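Local coordinates for protein cellulase (Bacillus sp. BG-CS10, PDB 5E09) that hydrolyses cellulose as a halophilic, trimodular family 5 glycoside hydrolase carrying a family 46 carbohydrate-binding module, at residues 42-47 with 92-97; 55-60 with 306-311; 202-207 with 254-259; 339-344 with 417-422. One frame throughout, in Å; residues are numbered along the deposited sequence.

Contacts 1 to 3 lie in the (beta/alpha)8 barrel of the family 5 cellulase, and contact 4 lies in the X2 module. Contacts 1 and 2 touch: Y97 O of 92-97 and I58 N of 55-60 are 2.8 Å apart, a probable backbone hydrogen bond between adjacent barrel strands. Contact 3 sits on two other barrel helices, its centre about 22 Å from that of contact 2, with nearest atoms about 9 Å apart. Contact 4 comes within about 11 Å of contact 2, nearest atoms. In this family the active site lies at the C-terminal ends of the barrel strands, the end to which contact 2 leads through R59.

Contact 1: 42-47 with 92-97; sequences VTRELI and LEEDLY
R44 faces two acidic residues, E93 and E94, and together the three form a salt-bridge network at the edge of the contact. The better-defined pair is R44 NH2 with E93 OE1 at 3.1 Å. As a hydrogen bond it is weak, with an N-H...O angle of only 120°. The guanidinium and carboxylate planes stand 77° apart, so the two groups are steeply turned, and E93 OE1 bonds to R44 NH2 with R44 NE further off at 3.7 Å. E94 also reaches toward R44, but NH1 and OE2 are modelled too close, so the detail of this salt bridge is doubtful.

Apolar packing lies beneath the charges. I47 CG2, set anti to the backbone N, sits 4.0 Å from L96 CD1 and 4.1 Å from E94 CG, so E94 contributes its aliphatic stem as well as its charge. I58 of strand 57-60 touches both I47 and L96, which places this layer between helices and barrel wall.

Capping bonds shape the two backbones. T43 is the N-cap of helix 44-52: its OG1 accepts from L46 N at 3.0 Å (N-H...O 142°) and is also bonded to Y321 OH. Helix 78-93 ends in a Schellman motif, with D95 at positive phi, D95 N bonded to L92 O at 2.9 Å and L96 N bonded to A91 O. The arrangement belongs to the outer layer of a TIM barrel, where neighbouring helices pack side by side and a helix end turns back into the next strand, here 97-100.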
loop_
_atom_site.group_PDB
_atom_site.type_symbol
_atom_site.label_atom_id
_atom_site.label_comp_id
_atom_site.label_asym_id
_atom_site.label_seq_id
_atom_site.Cartn_x
_atom_site.Cartn_y
_atom_site.Cartn_z
ATOM N N VAL A 42 -0.647 22.072 -0.416
ATOM C CA VAL A 42 -0.039 21.689 0.848
ATOM C C VAL A 42 -0.163 22.816 1.865
ATOM O O VAL A 42 0.076 23.981 1.546
ATOM C CB VAL A 42 1.444 21.312 0.664
ATOM C CG1 VAL A 42 2.057 20.858 1.983
ATOM C CG2 VAL A 42 1.583 20.232 -0.400
ATOM N N THR A 43 -0.558 22.466 3.085
ATOM C CA THR A 43 -0.644 23.441 4.161
ATOM C C THR A 43 0.459 23.196 5.180
ATOM O O THR A 43 0.991 22.088 5.275
ATOM C CB THR A 43 -2.019 23.397 4.865
ATOM O OG1 THR A 43 -2.160 22.165 5.586
ATOM C CG2 THR A 43 -3.149 23.536 3.846
ATOM N N ARG A 44 0.812 24.234 5.931
ATOM C CA ARG A 44 1.759 24.101 7.032
ATOM C C ARG A 44 1.272 23.057 8.039
ATOM O O ARG A 44 2.063 22.313 8.634
ATOM C CB ARG A 44 1.953 25.453 7.724
ATOM C CG ARG A 44 2.978 25.462 8.841
ATOM C CD ARG A 44 4.376 25.251 8.294
ATOM N NE ARG A 44 5.404 25.595 9.271
ATOM C CZ ARG A 44 5.899 24.741 10.159
ATOM N NH1 ARG A 44 5.454 23.491 10.194
ATOM N NH2 ARG A 44 6.835 25.133 11.014
ATOM N N GLU A 45 -0.041 23.008 8.219
ATOM C CA GLU A 45 -0.644 22.123 9.204
ATOM C C GLU A 45 -0.552 20.666 8.779
ATOM O O GLU A 45 -0.501 19.779 9.628
ATOM C CB GLU A 45 -2.105 22.522 9.454
ATOM C CG GLU A 45 -2.296 23.891 10.087
ATOM C CD GLU A 45 -2.310 25.030 9.075
ATOM O OE1 GLU A 45 -2.115 24.776 7.863
ATOM O OE2 GLU A 45 -2.505 26.192 9.497
ATOM N N LEU A 46 -0.531 20.418 7.471
ATOM C CA LEU A 46 -0.331 19.061 6.963
ATOM C C LEU A 46 1.026 18.521 7.404
ATOM O O LEU A 46 1.126 17.442 8.006
ATOM C CB LEU A 46 -0.437 19.035 5.439
ATOM C CG LEU A 46 -0.371 17.641 4.816
ATOM C CD1 LEU A 46 -1.452 16.771 5.410
ATOM C CD2 LEU A 46 -0.517 17.705 3.304
ATOM N N ILE A 47 2.066 19.292 7.105
ATOM C CA ILE A 47 3.431 18.946 7.479
ATOM C C ILE A 47 3.570 18.786 8.988
ATOM O O ILE A 47 4.133 17.788 9.482
ATOM C CB ILE A 47 4.423 20.018 6.984
ATOM C CG1 ILE A 47 4.180 20.328 5.506
ATOM C CG2 ILE A 47 5.858 19.576 7.215
ATOM C CD1 ILE A 47 4.308 19.124 4.587
ATOM N N LEU A 92 11.645 20.889 6.821
ATOM C CA LEU A 92 12.932 21.026 7.501
ATOM C C LEU A 92 12.757 21.725 8.855
ATOM O O LEU A 92 13.403 21.355 9.834
ATOM C CB LEU A 92 13.936 21.778 6.621
ATOM C CG LEU A 92 14.431 20.995 5.397
ATOM C CD1 LEU A 92 15.246 21.872 4.459
ATOM C CD2 LEU A 92 15.230 19.766 5.820
ATOM N N GLU A 93 11.866 22.716 8.905
ATOM C CA GLU A 93 11.538 23.425 10.144
ATOM C C GLU A 93 10.975 22.498 11.217
ATOM O O GLU A 93 11.231 22.690 12.403
ATOM C CB GLU A 93 10.529 24.539 9.875
ATOM C CG GLU A 93 11.061 25.707 9.070
ATOM C CD GLU A 93 9.954 26.659 8.653
ATOM O OE1 GLU A 93 8.947 26.751 9.388
ATOM O OE2 GLU A 93 10.083 27.303 7.586
ATOM N N GLU A 94 10.196 21.502 10.796
ATOM C CA GLU A 94 9.646 20.513 11.720
ATOM C C GLU A 94 10.682 19.465 12.102
ATOM O O GLU A 94 10.348 18.463 12.740
ATOM C CB GLU A 94 8.423 19.827 11.113
ATOM C CG GLU A 94 7.253 20.758 10.861
ATOM C CD GLU A 94 6.646 21.288 12.148
ATOM O OE1 GLU A 94 6.806 20.631 13.200
ATOM O OE2 GLU A 94 6.012 22.365 12.110
ATOM N N ASP A 95 11.928 19.706 11.695
ATOM C CA ASP A 95 13.059 18.806 11.948
ATOM C C ASP A 95 12.889 17.454 11.242
ATOM O O ASP A 95 13.453 16.444 11.664
ATOM C CB ASP A 95 13.262 18.600 13.456
ATOM C CG ASP A 95 13.806 19.839 14.148
ATOM O OD1 ASP A 95 14.292 20.751 13.440
ATOM O OD2 ASP A 95 13.745 19.902 15.397
ATOM N N LEU A 96 12.115 17.441 10.164
ATOM C CA LEU A 96 11.971 16.239 9.352
ATOM C C LEU A 96 13.133 16.091 8.377
ATOM O O LEU A 96 13.716 17.085 7.946
ATOM C CB LEU A 96 10.653 16.263 8.571
ATOM C CG LEU A 96 9.345 16.271 9.361
ATOM C CD1 LEU A 96 8.166 16.530 8.423
ATOM C CD2 LEU A 96 9.178 14.955 10.088
ATOM N N TYR A 97 13.476 14.852 8.041
ATOM C CA TYR A 97 14.307 14.601 6.869
ATOM C C TYR A 97 13.396 14.666 5.652
ATOM O O TYR A 97 12.225 14.290 5.741
ATOM C CB TYR A 97 14.994 13.243 6.939
ATOM C CG TYR A 97 16.036 13.091 8.024
ATOM C CD1 TYR A 97 15.674 12.741 9.325
ATOM C CD2 TYR A 97 17.388 13.248 7.741
ATOM C CE1 TYR A 97 16.628 12.574 10.316
ATOM C CE2 TYR A 97 18.350 13.086 8.725
ATOM C CZ TYR A 97 17.965 12.751 10.011
ATOM O OH TYR A 97 18.921 12.590 10.988
#

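Contact 2: 55-60 with 306-311; sequences YKSIRI and THMLWD
M308, a selenomethionine, points its side chain across at strand 57-60, and S57 and R59 point back at it. Its CG lies beside the backbone N, and a bend at chi3 (82°) turns the terminal methyl onto the facing strand. There CE is 3.4 Å from R59 N, 3.6 Å from S57 OG and 3.7 Å from R59 CB, so the methyl rests on backbone and side-chain bases together. The axes of the short strand segments 57-60 and 306-311 approach to 8.0 Å at 52°, too far apart for sheet pairing; strand 20-23 runs between them in the barrel order, and its N22 touches M308.

R59, extended from CG to NE, carries its guanidinium on towards W310. NH1 stands 4.5 Å from W310 CZ3, with that ring atom near the guanidinium plane while the nitrogen is oblique to the ring, so no stack is formed. At the start of 55-60, Y55 meets L309 obliquely, with Y55 OH 3.7 Å from L309 CD2.

No hydrogen bond joins the two segments, and the polar ends are held elsewhere: S57 OG by M17 O, and R59 by salt bridges to E145 and E271 and bonds to N22 and N148. The chemistry therefore implies a contact that is itself apolar, a methyl group packed in the barrel interior, with the arginine's charge paired outside the two segments by E145 and E271.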
loop_
_atom_site.group_PDB
_atom_site.type_symbol
_atom_site.label_atom_id
_atom_site.label_comp_id
_atom_site.label_asym_id
_atom_site.label_seq_id
_atom_site.Cartn_x
_atom_site.Cartn_y
_atom_site.Cartn_z
ATOM N N TYR A 55 6.106 10.694 12.616
ATOM C CA TYR A 55 6.911 10.499 11.415
ATOM C C TYR A 55 8.136 11.397 11.456
ATOM O O TYR A 55 8.032 12.578 11.781
ATOM C CB TYR A 55 6.084 10.765 10.155
ATOM C CG TYR A 55 5.158 9.621 9.823
ATOM C CD1 TYR A 55 5.644 8.465 9.221
ATOM C CD2 TYR A 55 3.801 9.683 10.134
ATOM C CE1 TYR A 55 4.810 7.408 8.927
ATOM C CE2 TYR A 55 2.955 8.623 9.844
ATOM C CZ TYR A 55 3.468 7.489 9.240
ATOM O OH TYR A 55 2.640 6.433 8.946
ATOM N N LYS A 56 9.297 10.834 11.131
ATOM C CA LYS A 56 10.547 11.582 11.228
ATOM C C LYS A 56 11.153 11.934 9.866
ATOM O O LYS A 56 12.227 12.535 9.793
ATOM C CB LYS A 56 11.560 10.799 12.063
ATOM C CG LYS A 56 11.169 10.685 13.522
ATOM C CD LYS A 56 12.375 10.784 14.423
ATOM C CE LYS A 56 13.438 9.784 14.030
ATOM N NZ LYS A 56 14.643 9.938 14.889
ATOM N N SER A 57 10.468 11.574 8.788
ATOM C CA SER A 57 10.926 11.968 7.460
ATOM C C SER A 57 9.788 11.955 6.462
ATOM O O SER A 57 8.808 11.229 6.619
ATOM C CB SER A 57 12.066 11.064 6.974
ATOM O OG SER A 57 11.660 9.714 6.898
ATOM N N ILE A 58 9.917 12.777 5.435
ATOM C CA ILE A 58 8.866 12.896 4.449
ATOM C C ILE A 58 9.466 12.834 3.047
ATOM O O ILE A 58 10.495 13.449 2.764
ATOM C CB ILE A 58 8.062 14.205 4.651
ATOM C CG1 ILE A 58 6.962 14.339 3.595
ATOM C CG2 ILE A 58 8.982 15.413 4.629
ATOM C CD1 ILE A 58 6.158 15.616 3.723
ATOM N N ARG A 59 8.832 12.054 2.182
ATOM C CA ARG A 59 9.218 11.996 0.784
ATOM C C ARG A 59 8.289 12.903 0.002
ATOM O O ARG A 59 7.071 12.858 0.173
ATOM C CB ARG A 59 9.157 10.564 0.257
ATOM C CG ARG A 59 9.620 10.384 -1.189
ATOM C CD ARG A 59 10.027 8.930 -1.403
ATOM N NE ARG A 59 10.383 8.612 -2.783
ATOM C CZ ARG A 59 9.529 8.146 -3.689
ATOM N NH1 ARG A 59 8.258 7.959 -3.370
ATOM N NH2 ARG A 59 9.946 7.867 -4.917
ATOM N N ILE A 60 8.865 13.754 -0.831
ATOM C CA ILE A 60 8.063 14.663 -1.626
ATOM C C ILE A 60 8.275 14.355 -3.101
ATOM O O ILE A 60 9.197 14.882 -3.731
ATOM C CB ILE A 60 8.405 16.133 -1.322
ATOM C CG1 ILE A 60 8.179 16.423 0.160
ATOM C CG2 ILE A 60 7.538 17.064 -2.151
ATOM C CD1 ILE A 60 8.607 17.805 0.576
ATOM N N THR A 306 14.773 1.384 6.672
ATOM C CA THR A 306 13.951 2.561 6.899
ATOM C C THR A 306 12.829 2.562 5.864
ATOM O O THR A 306 13.089 2.409 4.674
ATOM C CB THR A 306 14.777 3.853 6.809
ATOM O OG1 THR A 306 15.550 4.004 8.008
ATOM C CG2 THR A 306 13.878 5.064 6.646
ATOM N N HIS A 307 11.585 2.711 6.310
ATOM C CA HIS A 307 10.443 2.606 5.406
ATOM C C HIS A 307 9.616 3.886 5.351
ATOM O O HIS A 307 9.586 4.665 6.306
ATOM C CB HIS A 307 9.556 1.432 5.818
ATOM C CG HIS A 307 9.109 1.492 7.245
ATOM N ND1 HIS A 307 8.169 2.398 7.692
ATOM C CD2 HIS A 307 9.486 0.773 8.327
ATOM C CE1 HIS A 307 7.985 2.226 8.989
ATOM N NE2 HIS A 307 8.773 1.248 9.401
HETATM N N MSE A 308 8.938 4.089 4.224
HETATM C CA MSE A 308 8.157 5.301 3.973
HETATM C C MSE A 308 6.809 4.984 3.314
HETATM O O MSE A 308 6.757 4.573 2.153
HETATM C CB MSE A 308 8.948 6.270 3.092
HETATM C CG MSE A 308 10.379 6.493 3.553
HETATM SE SE MSE A 308 11.259 7.892 2.560
HETATM C CE MSE A 308 10.557 9.436 3.523
ATOM N N LEU A 309 5.727 5.190 4.058
ATOM C CA LEU A 309 4.387 4.801 3.629
ATOM C C LEU A 309 3.885 5.632 2.454
ATOM O O LEU A 309 3.998 6.858 2.457
ATOM C CB LEU A 309 3.414 4.927 4.806
ATOM C CG LEU A 309 1.915 4.752 4.553
ATOM C CD1 LEU A 309 1.574 3.287 4.334
ATOM C CD2 LEU A 309 1.106 5.347 5.702
ATOM N N TRP A 310 3.329 4.964 1.450
ATOM C CA TRP A 310 2.732 5.674 0.325
ATOM C C TRP A 310 1.332 6.148 0.699
ATOM O O TRP A 310 0.462 5.338 1.018
ATOM C CB TRP A 310 2.670 4.791 -0.927
ATOM C CG TRP A 310 1.970 5.470 -2.069
ATOM C CD1 TRP A 310 0.723 5.185 -2.560
ATOM C CD2 TRP A 310 2.456 6.567 -2.839
ATOM N NE1 TRP A 310 0.415 6.029 -3.594
ATOM C CE2 TRP A 310 1.472 6.898 -3.788
ATOM C CE3 TRP A 310 3.650 7.305 -2.833
ATOM C CZ2 TRP A 310 1.621 7.924 -4.717
ATOM C CZ3 TRP A 310 3.805 8.331 -3.754
ATOM C CH2 TRP A 310 2.794 8.630 -4.683
ATOM N N ASP A 311 1.125 7.460 0.665
ATOM C CA ASP A 311 -0.161 8.047 1.034
ATOM C C ASP A 311 -0.619 9.027 -0.038
ATOM O O ASP A 311 -0.160 10.163 -0.071
ATOM C CB ASP A 311 -0.053 8.751 2.388
ATOM C CG ASP A 311 -1.416 9.107 2.992
ATOM O OD1 ASP A 311 -2.422 9.202 2.248
ATOM O OD2 ASP A 311 -1.467 9.299 4.232
#

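Contact 3: 202-207 with 254-259; sequences DLLNRL and NRVHNT
Helices 201-214 and 243-261 run nearly side by side, their short axes 10.3 Å apart at 23°, as neighbouring outer helices of the (beta/alpha)8 barrel, following strands 190-193 and 219-225. L204 carries the interface. Its CD1 settles 3.8 Å from R255 CG, the leucine and arginine side chains crossing at about a right angle. V256 adds a looser apolar touch, CG2 at 4.4 Å from L204 CD1. The charged end of R255 continues beyond the contact, where NE is bonded to T199 O in the loop preceding helix 201-214.

T259 meets the base of the same leucine side chain: its CG2, anti to the backbone N, is 4.0 Å from L204 CB and also reaches L204 O. Q201 NE2 bonds both T259 OG1 and N205 OD1, tying the two helices through polar groups. An alanine in place of T259 would probably open a gap beside L204 CB and leave Q201 NE2 without its bond to this helix. The threonine hydroxyl also turns back on its own helix: OG1 donates to R255 O at 3.0 Å, tilted 27° from the carbonyl plane, while T259 N reaches the same oxygen from the opposite face.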
loop_
_atom_site.group_PDB
_atom_site.type_symbol
_atom_site.label_atom_id
_atom_site.label_comp_id
_atom_site.label_asym_id
_atom_site.label_seq_id
_atom_site.Cartn_x
_atom_site.Cartn_y
_atom_site.Cartn_z
ATOM N N ASP A 202 19.389 -9.608 -9.503
ATOM C CA ASP A 202 20.209 -9.005 -10.547
ATOM C C ASP A 202 20.140 -7.478 -10.518
ATOM O O ASP A 202 21.163 -6.793 -10.657
ATOM C CB ASP A 202 19.799 -9.514 -11.928
ATOM C CG ASP A 202 20.674 -8.948 -13.034
ATOM O OD1 ASP A 202 21.897 -9.227 -13.030
ATOM O OD2 ASP A 202 20.142 -8.225 -13.903
ATOM N N LEU A 203 18.936 -6.947 -10.334
ATOM C CA LEU A 203 18.755 -5.510 -10.202
ATOM C C LEU A 203 19.499 -4.980 -8.974
ATOM O O LEU A 203 20.198 -3.958 -9.036
ATOM C CB LEU A 203 17.265 -5.177 -10.122
ATOM C CG LEU A 203 16.419 -5.796 -11.239
ATOM C CD1 LEU A 203 14.956 -5.434 -11.080
ATOM C CD2 LEU A 203 16.920 -5.368 -12.610
ATOM N N LEU A 204 19.365 -5.695 -7.862
ATOM C CA LEU A 204 20.083 -5.339 -6.641
ATOM C C LEU A 204 21.584 -5.279 -6.903
ATOM O O LEU A 204 22.251 -4.306 -6.536
ATOM C CB LEU A 204 19.780 -6.335 -5.519
ATOM C CG LEU A 204 18.327 -6.400 -5.043
ATOM C CD1 LEU A 204 18.164 -7.468 -3.971
ATOM C CD2 LEU A 204 17.851 -5.039 -4.541
ATOM N N ASN A 205 22.099 -6.312 -7.562
ATOM C CA ASN A 205 23.519 -6.392 -7.882
ATOM C C ASN A 205 23.993 -5.231 -8.736
ATOM O O ASN A 205 25.065 -4.690 -8.502
ATOM C CB ASN A 205 23.836 -7.705 -8.594
ATOM C CG ASN A 205 23.802 -8.892 -7.660
ATOM O OD1 ASN A 205 24.039 -8.753 -6.459
ATOM N ND2 ASN A 205 23.495 -10.067 -8.200
ATOM N N ARG A 206 23.195 -4.848 -9.725
ATOM C CA ARG A 206 23.602 -3.779 -10.629
ATOM C C ARG A 206 23.592 -2.414 -9.950
ATOM O O ARG A 206 24.476 -1.580 -10.202
ATOM C CB ARG A 206 22.707 -3.776 -11.862
ATOM C CG ARG A 206 22.811 -5.084 -12.613
ATOM C CD ARG A 206 22.157 -5.022 -13.953
ATOM N NE ARG A 206 23.140 -4.972 -15.030
ATOM C CZ ARG A 206 23.433 -6.002 -15.815
ATOM N NH1 ARG A 206 22.811 -7.162 -15.649
ATOM N NH2 ARG A 206 24.341 -5.867 -16.774
ATOM N N LEU A 207 22.607 -2.182 -9.084
ATOM C CA LEU A 207 22.641 -0.968 -8.274
ATOM C C LEU A 207 23.898 -0.972 -7.400
ATOM O O LEU A 207 24.590 0.044 -7.268
ATOM C CB LEU A 207 21.385 -0.849 -7.413
ATOM C CG LEU A 207 21.436 0.284 -6.388
ATOM C CD1 LEU A 207 21.639 1.610 -7.075
ATOM C CD2 LEU A 207 20.172 0.302 -5.557
ATOM N N ASN A 254 15.292 -10.340 2.781
ATOM C CA ASN A 254 16.528 -11.076 3.020
ATOM C C ASN A 254 17.561 -10.729 1.966
ATOM O O ASN A 254 18.703 -10.414 2.297
ATOM C CB ASN A 254 16.301 -12.589 3.033
ATOM C CG ASN A 254 15.916 -13.108 4.403
ATOM O OD1 ASN A 254 16.027 -12.397 5.404
ATOM N ND2 ASN A 254 15.462 -14.355 4.455
ATOM N N ARG A 255 17.184 -10.770 0.692
ATOM C CA ARG A 255 18.203 -10.462 -0.302
ATOM C C ARG A 255 18.521 -8.962 -0.336
ATOM O O ARG A 255 19.666 -8.580 -0.623
ATOM C CB ARG A 255 17.809 -10.978 -1.690
ATOM C CG ARG A 255 16.524 -10.461 -2.252
ATOM C CD ARG A 255 16.324 -10.975 -3.667
ATOM N NE ARG A 255 15.030 -10.561 -4.185
ATOM C CZ ARG A 255 13.910 -11.253 -4.022
ATOM N NH1 ARG A 255 13.934 -12.405 -3.367
ATOM N NH2 ARG A 255 12.769 -10.795 -4.519
ATOM N N VAL A 256 17.542 -8.112 -0.017
ATOM C CA VAL A 256 17.865 -6.687 0.115
ATOM C C VAL A 256 18.903 -6.478 1.225
ATOM O O VAL A 256 19.852 -5.707 1.077
ATOM C CB VAL A 256 16.616 -5.826 0.417
ATOM C CG1 VAL A 256 17.023 -4.409 0.814
ATOM C CG2 VAL A 256 15.687 -5.797 -0.781
ATOM N N HIS A 257 18.725 -7.183 2.334
ATOM C CA HIS A 257 19.637 -7.061 3.464
ATOM C C HIS A 257 21.035 -7.589 3.129
ATOM O O HIS A 257 22.040 -6.934 3.418
ATOM C CB HIS A 257 19.074 -7.797 4.676
ATOM C CG HIS A 257 19.980 -7.775 5.867
ATOM N ND1 HIS A 257 19.989 -6.739 6.776
ATOM C CD2 HIS A 257 20.909 -8.662 6.296
ATOM C CE1 HIS A 257 20.882 -6.990 7.717
ATOM N NE2 HIS A 257 21.454 -8.151 7.447
ATOM N N ASN A 258 21.095 -8.767 2.516
ATOM C CA ASN A 258 22.377 -9.368 2.153
ATOM C C ASN A 258 23.165 -8.512 1.173
ATOM O O ASN A 258 24.381 -8.353 1.309
ATOM C CB ASN A 258 22.176 -10.759 1.554
ATOM C CG ASN A 258 21.484 -11.705 2.507
ATOM O OD1 ASN A 258 21.560 -11.544 3.730
ATOM N ND2 ASN A 258 20.799 -12.704 1.955
ATOM N N THR A 259 22.474 -7.952 0.184
ATOM C CA THR A 259 23.174 -7.195 -0.844
ATOM C C THR A 259 23.667 -5.833 -0.356
ATOM O O THR A 259 24.795 -5.447 -0.646
ATOM C CB THR A 259 22.290 -6.996 -2.083
ATOM O OG1 THR A 259 21.898 -8.277 -2.588
ATOM C CG2 THR A 259 23.050 -6.240 -3.168
#

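Contact 4: 339-344 with 417-422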
loop_
_atom_site.group_PDB
_atom_site.type_symbol
_atom_site.label_atom_id
_atom_site.label_comp_id
_atom_site.label_asym_id
_atom_site.label_seq_id
_atom_site.Cartn_x
_atom_site.Cartn_y
_atom_site.Cartn_z
ATOM N N ARG A 339 6.393 -5.894 17.985
ATOM C CA ARG A 339 5.326 -6.736 17.461
ATOM C C ARG A 339 4.019 -6.611 18.243
ATOM O O ARG A 339 4.028 -6.434 19.462
ATOM C CB ARG A 339 5.779 -8.200 17.440
ATOM C CG ARG A 339 7.006 -8.439 16.571
ATOM C CD ARG A 339 6.981 -9.821 15.933
ATOM N NE ARG A 339 5.855 -9.978 15.013
ATOM C CZ ARG A 339 5.599 -11.094 14.339
ATOM N NH1 ARG A 339 6.389 -12.153 14.483
ATOM N NH2 ARG A 339 4.554 -11.154 13.521
ATOM N N SER A 340 2.902 -6.694 17.523
ATOM C CA SER A 340 1.573 -6.752 18.124
ATOM C C SER A 340 1.001 -8.147 17.972
ATOM O O SER A 340 1.260 -8.825 16.975
ATOM C CB SER A 340 0.621 -5.738 17.481
ATOM O OG SER A 340 1.043 -4.414 17.725
ATOM N N ALA A 341 0.223 -8.578 18.957
ATOM C CA ALA A 341 -0.518 -9.818 18.821
ATOM C C ALA A 341 -1.628 -9.610 17.800
ATOM O O ALA A 341 -2.149 -8.500 17.639
ATOM C CB ALA A 341 -1.087 -10.265 20.156
ATOM N N THR A 342 -1.969 -10.675 17.090
ATOM C CA THR A 342 -3.074 -10.629 16.152
ATOM C C THR A 342 -3.942 -11.847 16.424
ATOM O O THR A 342 -3.728 -12.554 17.409
ATOM C CB THR A 342 -2.590 -10.607 14.682
ATOM O OG1 THR A 342 -1.875 -11.814 14.389
ATOM C CG2 THR A 342 -1.669 -9.421 14.430
ATOM N N ALA A 343 -4.923 -12.086 15.565
ATOM C CA ALA A 343 -5.732 -13.294 15.647
ATOM C C ALA A 343 -6.057 -13.779 14.237
ATOM O O ALA A 343 -5.828 -13.062 13.265
ATOM C CB ALA A 343 -7.001 -13.040 16.442
ATOM N N GLU A 344 -6.594 -14.992 14.129
ATOM C CA GLU A 344 -6.904 -15.592 12.834
ATOM C C GLU A 344 -7.904 -14.753 12.040
ATOM O O GLU A 344 -7.993 -14.871 10.819
ATOM C CB GLU A 344 -7.447 -17.009 13.019
ATOM C CG GLU A 344 -8.707 -17.075 13.866
ATOM C CD GLU A 344 -9.205 -18.494 14.070
ATOM O OE1 GLU A 344 -8.825 -19.381 13.273
ATOM O OE2 GLU A 344 -9.976 -18.721 15.031
ATOM N N ALA A 417 -9.202 -6.767 22.613
ATOM C CA ALA A 417 -8.187 -7.557 23.292
ATOM C C ALA A 417 -6.967 -6.702 23.584
ATOM O O ALA A 417 -6.434 -6.022 22.694
ATOM C CB ALA A 417 -7.801 -8.778 22.466
ATOM N N GLN A 418 -6.544 -6.745 24.842
ATOM C CA GLN A 418 -5.430 -5.954 25.339
ATOM C C GLN A 418 -4.258 -6.856 25.675
ATOM O O GLN A 418 -4.437 -7.976 26.149
ATOM C CB GLN A 418 -5.849 -5.158 26.570
ATOM C CG GLN A 418 -7.133 -4.373 26.389
ATOM C CD GLN A 418 -7.643 -3.779 27.692
ATOM O OE1 GLN A 418 -7.811 -4.485 28.692
ATOM N NE2 GLN A 418 -7.887 -2.472 27.687
ATOM N N PHE A 419 -3.054 -6.358 25.434
ATOM C CA PHE A 419 -1.856 -7.170 25.568
ATOM C C PHE A 419 -0.789 -6.419 26.349
ATOM O O PHE A 419 -0.840 -5.193 26.456
ATOM C CB PHE A 419 -1.331 -7.579 24.183
ATOM C CG PHE A 419 -2.317 -8.382 23.382
ATOM C CD1 PHE A 419 -3.230 -7.756 22.550
ATOM C CD2 PHE A 419 -2.351 -9.765 23.487
ATOM C CE1 PHE A 419 -4.150 -8.500 21.829
ATOM C CE2 PHE A 419 -3.274 -10.510 22.772
ATOM C CZ PHE A 419 -4.169 -9.880 21.942
ATOM N N ASN A 420 0.171 -7.155 26.900
ATOM C CA ASN A 420 1.218 -6.532 27.698
ATOM C C ASN A 420 2.064 -5.592 26.851
ATOM O O ASN A 420 2.646 -4.637 27.363
ATOM C CB ASN A 420 2.099 -7.588 28.382
ATOM C CG ASN A 420 2.715 -8.572 27.411
ATOM O OD1 ASN A 420 2.287 -8.685 26.262
ATOM N ND2 ASN A 420 3.723 -9.307 27.877
ATOM N N SER A 421 2.109 -5.861 25.548
ATOM C CA SER A 421 2.794 -4.986 24.608
ATOM C C SER A 421 2.090 -4.998 23.254
ATOM O O SER A 421 1.453 -5.989 22.889
ATOM C CB SER A 421 4.256 -5.408 24.451
ATOM O OG SER A 421 5.022 -4.374 23.860
ATOM N N GLY A 422 2.201 -3.893 22.520
ATOM C CA GLY A 422 1.664 -3.805 21.173
ATOM C C GLY A 422 0.302 -3.148 21.110
ATOM O O GLY A 422 -0.216 -2.674 22.119
HETATM O O HOH W 1 -0.560 -6.535 20.569
#
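One face of the F419 ring receives A341 CB, which stands 3.4 Å above the plane over the ring centre. This is a CH-pi contact: the methyl is 3.5 Å from the ring centroid and only 15° off the normal. The methyl lies slightly towards one side of the ring, 3.4 Å from CE2 against 4.1 Å from CD1. L370 and W425, on the strands flanking 410-419, also touch the phenyl group and help enclose it. An alanine at F419 would probably leave the A341 methyl without its flat partner and open a gap between the two segments.

The two residues border different sheets of the X2 module: A341 immediately precedes strand 342-343 of the four-stranded sheet, and F419 ends strand 410-419 of the five-stranded one. Their contact thus joins the layers of a beta sandwich, consistent with the immunoglobulin-like E-set clan.

Beyond the ring the segments meet through backbone and water. One water accepts from A341 N at 2.7 Å and donates to S421 O at 3.1 Å, bridging two groups that have no direct bond. G422 then lies close to S340, whose OG is 3.6 Å from G422 CA and is also bonded to A423 N. A CB on G422 would collide with S340 CA and R339 O, and at phi 97° would also press on the carbonyl O of S421, so the close approach depends on glycine. E294, from barrel helix 286-302, forms a salt bridge with R339 NE and accepts from S340 N, linking this segment to the barrel.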